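Local atomic coordinates of peptidoglycan-recognition protein SA (Drosophila melanogaster, PDB entry 1SXR), a protein that recognises peptidoglycan of Gram-positive bacteria and triggers the Toll pathway of innate immunity upstream of the spz activating enzyme. Residues A[47-61]-A[74-87]. Numbering follows the deposited sequence.
Sequences ECSGLLKCAEILQNM and ISYNFLIGNDGIVY. With EDO (1,2-ethanediol), chain D.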
loop_
_atom_site.group_PDB
_atom_site.type_symbol
_atom_site.label_atom_id
_atom_site.label_comp_id
_atom_site.label_asym_id
_atom_site.label_seq_id
_atom_site.Cartn_x
_atom_site.Cartn_y
_atom_site.Cartn_z
ATOM N N GLU A 47 -2.673 -1.576 14.193
ATOM C CA GLU A 47 -3.535 -0.378 14.204
ATOM C C GLU A 47 -2.936 0.716 15.100
ATOM O O GLU A 47 -2.424 0.424 16.168
ATOM C CB GLU A 47 -4.988 -0.711 14.611
ATOM C CG GLU A 47 -5.940 0.488 14.533
ATOM C CD GLU A 47 -7.423 0.142 14.693
ATOM O OE1 GLU A 47 -7.878 -0.884 14.141
ATOM O OE2 GLU A 47 -8.137 0.924 15.370
ATOM N N CYS A 48 -2.946 1.953 14.622
ATOM C CA CYS A 48 -2.258 3.034 15.320
ATOM C C CYS A 48 -2.772 4.390 14.837
ATOM O O CYS A 48 -3.256 4.522 13.711
ATOM C CB CYS A 48 -0.746 2.883 15.121
ATOM S SG CYS A 48 -0.192 2.936 13.396
ATOM N N SER A 49 -2.683 5.398 15.700
ATOM C CA SER A 49 -3.139 6.736 15.359
ATOM C C SER A 49 -1.979 7.696 15.574
ATOM O O SER A 49 -1.490 7.869 16.702
ATOM C CB SER A 49 -4.301 7.166 16.253
ATOM O OG SER A 49 -5.374 6.234 16.223
ATOM N N GLY A 50 -1.529 8.283 14.482
ATOM C CA GLY A 50 -0.551 9.338 14.558
ATOM C C GLY A 50 0.861 8.809 14.527
ATOM O O GLY A 50 1.132 7.672 14.907
ATOM N N LEU A 51 1.760 9.685 14.115
ATOM C CA LEU A 51 3.149 9.294 13.914
ATOM C C LEU A 51 3.805 8.769 15.189
ATOM O O LEU A 51 4.565 7.812 15.138
ATOM C CB LEU A 51 3.933 10.487 13.361
ATOM C CG LEU A 51 5.437 10.356 13.112
ATOM C CD1 LEU A 51 5.769 9.245 12.153
ATOM C CD2 LEU A 51 6.036 11.714 12.649
ATOM N N LEU A 52 3.538 9.395 16.336
ATOM C CA LEU A 52 4.204 8.956 17.553
ATOM C C LEU A 52 3.980 7.469 17.816
ATOM O O LEU A 52 4.912 6.740 18.135
ATOM C CB LEU A 52 3.728 9.766 18.753
ATOM C CG LEU A 52 4.557 11.005 19.056
ATOM C CD1 LEU A 52 4.293 11.423 20.472
ATOM C CD2 LEU A 52 6.066 10.765 18.838
ATOM N N LYS A 53 2.738 7.023 17.694
ATOM C CA LYS A 53 2.411 5.618 17.964
ATOM C C LYS A 53 2.806 4.744 16.766
ATOM O O LYS A 53 3.365 3.638 16.922
ATOM C CB LYS A 53 0.909 5.472 18.217
ATOM C CG LYS A 53 0.369 6.292 19.385
ATOM C CD LYS A 53 0.773 5.635 20.694
ATOM C CE LYS A 53 0.415 6.509 21.910
ATOM N NZ LYS A 53 -1.016 6.921 21.943
ATOM N N CYS A 54 2.521 5.238 15.568
ATOM C CA CYS A 54 2.720 4.404 14.396
ATOM C C CYS A 54 4.181 4.104 14.138
ATOM O O CYS A 54 4.513 3.074 13.552
ATOM C CB CYS A 54 2.084 4.989 13.128
ATOM S SG CYS A 54 0.257 4.900 13.139
ATOM N N ALA A 55 5.069 5.005 14.538
ATOM C CA ALA A 55 6.458 4.800 14.152
ATOM C C ALA A 55 7.023 3.472 14.652
ATOM O O ALA A 55 7.697 2.765 13.885
ATOM C CB ALA A 55 7.355 5.966 14.617
ATOM N N GLU A 56 6.788 3.127 15.915
ATOM C CA GLU A 56 7.388 1.897 16.437
ATOM C C GLU A 56 6.779 0.684 15.727
ATOM O O GLU A 56 7.470 -0.310 15.411
ATOM C CB GLU A 56 7.198 1.774 17.944
ATOM C CG GLU A 56 8.059 0.656 18.519
ATOM C CD GLU A 56 7.824 0.435 19.999
ATOM O OE1 GLU A 56 7.364 1.386 20.675
ATOM O OE2 GLU A 56 8.111 -0.686 20.486
ATOM N N ILE A 57 5.491 0.778 15.463
ATOM C CA ILE A 57 4.812 -0.294 14.763
ATOM C C ILE A 57 5.420 -0.498 13.385
ATOM O O ILE A 57 5.673 -1.644 12.973
ATOM C CB ILE A 57 3.317 -0.019 14.737
ATOM C CG1 ILE A 57 2.764 -0.316 16.143
ATOM C CG2 ILE A 57 2.621 -0.857 13.684
ATOM C CD1 ILE A 57 1.494 0.369 16.473
ATOM N N LEU A 58 5.696 0.602 12.678
ATOM C CA LEU A 58 6.247 0.487 11.346
ATOM C C LEU A 58 7.701 -0.011 11.412
ATOM O O LEU A 58 8.148 -0.775 10.554
ATOM C CB LEU A 58 6.184 1.850 10.635
ATOM C CG LEU A 58 4.754 2.290 10.323
ATOM C CD1 LEU A 58 4.766 3.802 9.962
ATOM C CD2 LEU A 58 4.129 1.432 9.196
ATOM N N GLN A 59 8.440 0.455 12.411
ATOM C CA GLN A 59 9.822 -0.042 12.576
ATOM C C GLN A 59 9.876 -1.559 12.736
ATOM O O GLN A 59 10.723 -2.245 12.126
ATOM C CB GLN A 59 10.523 0.645 13.757
ATOM C CG GLN A 59 10.773 2.140 13.499
ATOM C CD GLN A 59 11.093 2.857 14.779
ATOM O OE1 GLN A 59 11.521 2.235 15.755
ATOM N NE2 GLN A 59 10.901 4.157 14.793
ATOM N N ASN A 60 8.986 -2.086 13.561
ATOM C CA ASN A 60 8.983 -3.537 13.779
ATOM C C ASN A 60 8.355 -4.302 12.617
ATOM O O ASN A 60 8.780 -5.432 12.294
ATOM C CB ASN A 60 8.335 -3.836 15.117
ATOM C CG ASN A 60 9.214 -3.400 16.263
ATOM O OD1 ASN A 60 10.408 -3.719 16.289
ATOM N ND2 ASN A 60 8.652 -2.644 17.185
ATOM N N MET A 61 7.375 -3.690 11.946
ATOM C CA MET A 61 6.875 -4.329 10.728
ATOM C C MET A 61 7.996 -4.433 9.683
ATOM O O MET A 61 8.163 -5.453 9.013
ATOM C CB MET A 61 5.674 -3.554 10.159
ATOM C CG MET A 61 5.026 -4.296 9.026
ATOM S SD MET A 61 3.630 -3.403 8.321
ATOM C CE MET A 61 2.854 -2.705 9.756
ATOM N N ILE A 74 9.939 -2.873 3.929
ATOM C CA ILE A 74 8.515 -3.062 4.185
ATOM C C ILE A 74 7.801 -3.327 2.843
ATOM O O ILE A 74 8.117 -2.707 1.808
ATOM C CB ILE A 74 7.935 -1.843 4.941
ATOM C CG1 ILE A 74 6.624 -2.200 5.644
ATOM C CG2 ILE A 74 7.951 -0.583 4.148
ATOM C CD1 ILE A 74 6.420 -1.342 6.886
ATOM N N SER A 75 6.874 -4.288 2.831
ATOM C CA SER A 75 6.415 -4.853 1.547
ATOM C C SER A 75 5.638 -3.838 0.707
ATOM O O SER A 75 5.719 -3.833 -0.540
ATOM C CB SER A 75 5.545 -6.080 1.788
ATOM O OG SER A 75 4.344 -5.681 2.434
ATOM N N TYR A 76 4.874 -2.997 1.394
ATOM C CA TYR A 76 3.952 -2.057 0.717
ATOM C C TYR A 76 4.678 -0.817 0.250
ATOM O O TYR A 76 5.645 -0.389 0.889
ATOM C CB TYR A 76 2.836 -1.632 1.693
ATOM C CG TYR A 76 2.234 -2.795 2.433
ATOM C CD1 TYR A 76 1.386 -3.688 1.790
ATOM C CD2 TYR A 76 2.520 -2.993 3.760
ATOM C CE1 TYR A 76 0.848 -4.780 2.488
ATOM C CE2 TYR A 76 1.978 -4.050 4.468
ATOM C CZ TYR A 76 1.155 -4.935 3.824
ATOM O OH TYR A 76 0.602 -6.004 4.514
ATOM N N ASN A 77 4.206 -0.187 -0.826
ATOM C CA ASN A 77 4.806 1.108 -1.204
ATOM C C ASN A 77 4.456 2.216 -0.220
ATOM O O ASN A 77 5.300 3.044 0.088
ATOM C CB ASN A 77 4.423 1.479 -2.633
ATOM C CG ASN A 77 5.045 0.533 -3.657
ATOM O OD1 ASN A 77 4.451 -0.467 -4.001
ATOM N ND2 ASN A 77 6.272 0.826 -4.094
ATOM N N PHE A 78 3.208 2.216 0.259
ATOM C CA PHE A 78 2.710 3.195 1.265
ATOM C C PHE A 78 1.790 2.528 2.246
ATOM O O PHE A 78 1.145 1.512 1.936
ATOM C CB PHE A 78 1.924 4.311 0.568
ATOM C CG PHE A 78 2.778 5.107 -0.380
ATOM C CD1 PHE A 78 3.669 6.050 0.127
ATOM C CD2 PHE A 78 2.720 4.880 -1.743
ATOM C CE1 PHE A 78 4.511 6.776 -0.740
ATOM C CE2 PHE A 78 3.557 5.589 -2.611
ATOM C CZ PHE A 78 4.445 6.531 -2.113
ATOM N N LEU A 79 1.683 3.141 3.428
ATOM C CA LEU A 79 0.755 2.671 4.464
ATOM C C LEU A 79 -0.022 3.869 4.994
ATOM O O LEU A 79 0.507 4.969 5.018
ATOM C CB LEU A 79 1.489 1.983 5.632
ATOM C CG LEU A 79 2.377 0.774 5.305
ATOM C CD1 LEU A 79 3.843 1.209 5.041
ATOM C CD2 LEU A 79 2.296 -0.280 6.378
ATOM N N ILE A 80 -1.275 3.673 5.373
ATOM C CA ILE A 80 -2.098 4.811 5.775
ATOM C C ILE A 80 -2.685 4.505 7.151
ATOM O O ILE A 80 -3.336 3.467 7.332
ATOM C CB ILE A 80 -3.205 5.030 4.754
ATOM C CG1 ILE A 80 -2.611 5.362 3.380
ATOM C CG2 ILE A 80 -4.098 6.186 5.184
ATOM C CD1 ILE A 80 -3.610 5.379 2.269
ATOM N N GLY A 81 -2.432 5.391 8.115
ATOM C CA GLY A 81 -2.928 5.208 9.477
ATOM C C GLY A 81 -4.289 5.852 9.725
ATOM O O GLY A 81 -4.849 6.478 8.827
ATOM N N ASN A 82 -4.788 5.679 10.957
ATOM C CA ASN A 82 -6.138 6.072 11.359
ATOM C C ASN A 82 -6.333 7.583 11.272
ATOM O O ASN A 82 -7.464 8.054 11.039
ATOM C CB ASN A 82 -6.402 5.708 12.822
ATOM C CG ASN A 82 -6.669 4.253 13.053
ATOM O OD1 ASN A 82 -6.801 3.474 12.126
ATOM N ND2 ASN A 82 -6.731 3.870 14.331
ATOM N N ASP A 83 -5.254 8.339 11.512
ATOM C CA ASP A 83 -5.327 9.816 11.465
ATOM C C ASP A 83 -5.195 10.319 10.034
ATOM O O ASP A 83 -5.210 11.522 9.791
ATOM C CB ASP A 83 -4.216 10.470 12.300
ATOM C CG ASP A 83 -4.484 10.439 13.800
ATOM O OD1 ASP A 83 -5.541 9.896 14.212
ATOM O OD2 ASP A 83 -3.693 10.947 14.637
ATOM N N GLY A 84 -5.030 9.408 9.076
ATOM C CA GLY A 84 -4.928 9.821 7.687
ATOM C C GLY A 84 -3.521 10.169 7.245
ATOM O O GLY A 84 -3.340 10.688 6.134
ATOM N N ILE A 85 -2.525 9.881 8.082
ATOM C CA ILE A 85 -1.133 10.067 7.682
ATOM C C ILE A 85 -0.736 8.982 6.694
ATOM O O ILE A 85 -1.051 7.792 6.878
ATOM C CB ILE A 85 -0.200 10.027 8.878
ATOM C CG1 ILE A 85 -0.472 11.214 9.796
ATOM C CG2 ILE A 85 1.282 10.001 8.434
ATOM C CD1 ILE A 85 0.361 11.169 11.033
ATOM N N VAL A 86 -0.040 9.406 5.648
ATOM C CA VAL A 86 0.507 8.483 4.669
ATOM C C VAL A 86 1.966 8.263 4.999
ATOM O O VAL A 86 2.738 9.217 5.049
ATOM C CB VAL A 86 0.379 9.049 3.243
ATOM C CG1 VAL A 86 1.077 8.129 2.236
ATOM C CG2 VAL A 86 -1.111 9.237 2.869
ATOM N N TYR A 87 2.344 7.003 5.249
ATOM C CA TYR A 87 3.728 6.673 5.599
ATOM C C TYR A 87 4.412 6.056 4.374
ATOM O O TYR A 87 3.839 5.185 3.709
ATOM C CB TYR A 87 3.760 5.659 6.752
ATOM C CG TYR A 87 3.092 6.184 7.993
ATOM C CD1 TYR A 87 3.818 6.948 8.917
ATOM C CD2 TYR A 87 1.736 5.950 8.224
ATOM C CE1 TYR A 87 3.206 7.450 10.079
ATOM C CE2 TYR A 87 1.120 6.440 9.384
ATOM C CZ TYR A 87 1.856 7.185 10.286
ATOM O OH TYR A 87 1.222 7.664 11.408
HETATM C C1 EDO D . 3.748 -9.427 4.327
HETATM O O1 EDO D . 3.579 -10.549 3.442
HETATM C C2 EDO D . 2.806 -8.300 3.917
HETATM O O2 EDO D . 2.919 -8.042 2.514
HETATM O O HOH W 1 -1.912 7.909 11.290
#
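Leu58 lays its CD1 over one face of the Tyr87 ring, a CH-pi contact 3.8 Å from Leu58 CD1 to the ring centroid and 27° off the normal. This is the packed side of the contact, where helix 50-67 of the PGRP (amidase 2) fold lies on the beta hairpin of strands 78-80 and 86-88, which a type I turn from Gly81 to Gly84 connects. Ile85 CG2 takes the opposite face of the tyrosine, and Leu51 CD1 meets its edge in plane. With CG beside the backbone N (chi1 -60°), the ring reaches along the hairpin until its hydroxyl lies against Cys54, 3.3 Å from Tyr87 OH to Cys54 CB. That cysteine is disulfide-bonded to Cys48, and its sulfur lies obliquely to the ring. A serine in place of Tyr87 would probably open a gap beneath Leu58 and Cys54 and leave the water at the turn without its hydroxyl partner. Farther along, Leu58 CD2 slides past Leu79 CD2. The Met61 and Leu79 side chains meet tip to tip, while Ile74 comes across the methionine, its CD1 3.8 Å from Met61 SD; Met61 and Ile74 themselves belong to regions inferred to bind peptidoglycan.

The turn end is looser and more exposed. Asn82 makes weak hydrogen bonds there: its N to Cys48 O, and its ND2 to both Ser49 OG and Glu47 OE2, with carboxylate and amide planes 73° apart. Glu47 also forms a salt bridge to Lys118 through OE1. One water joins helix and hairpin, accepting from Gly50 N at 3.2 Å and weakly from Asp83 N, and lies 3.1 Å from Tyr87 OH.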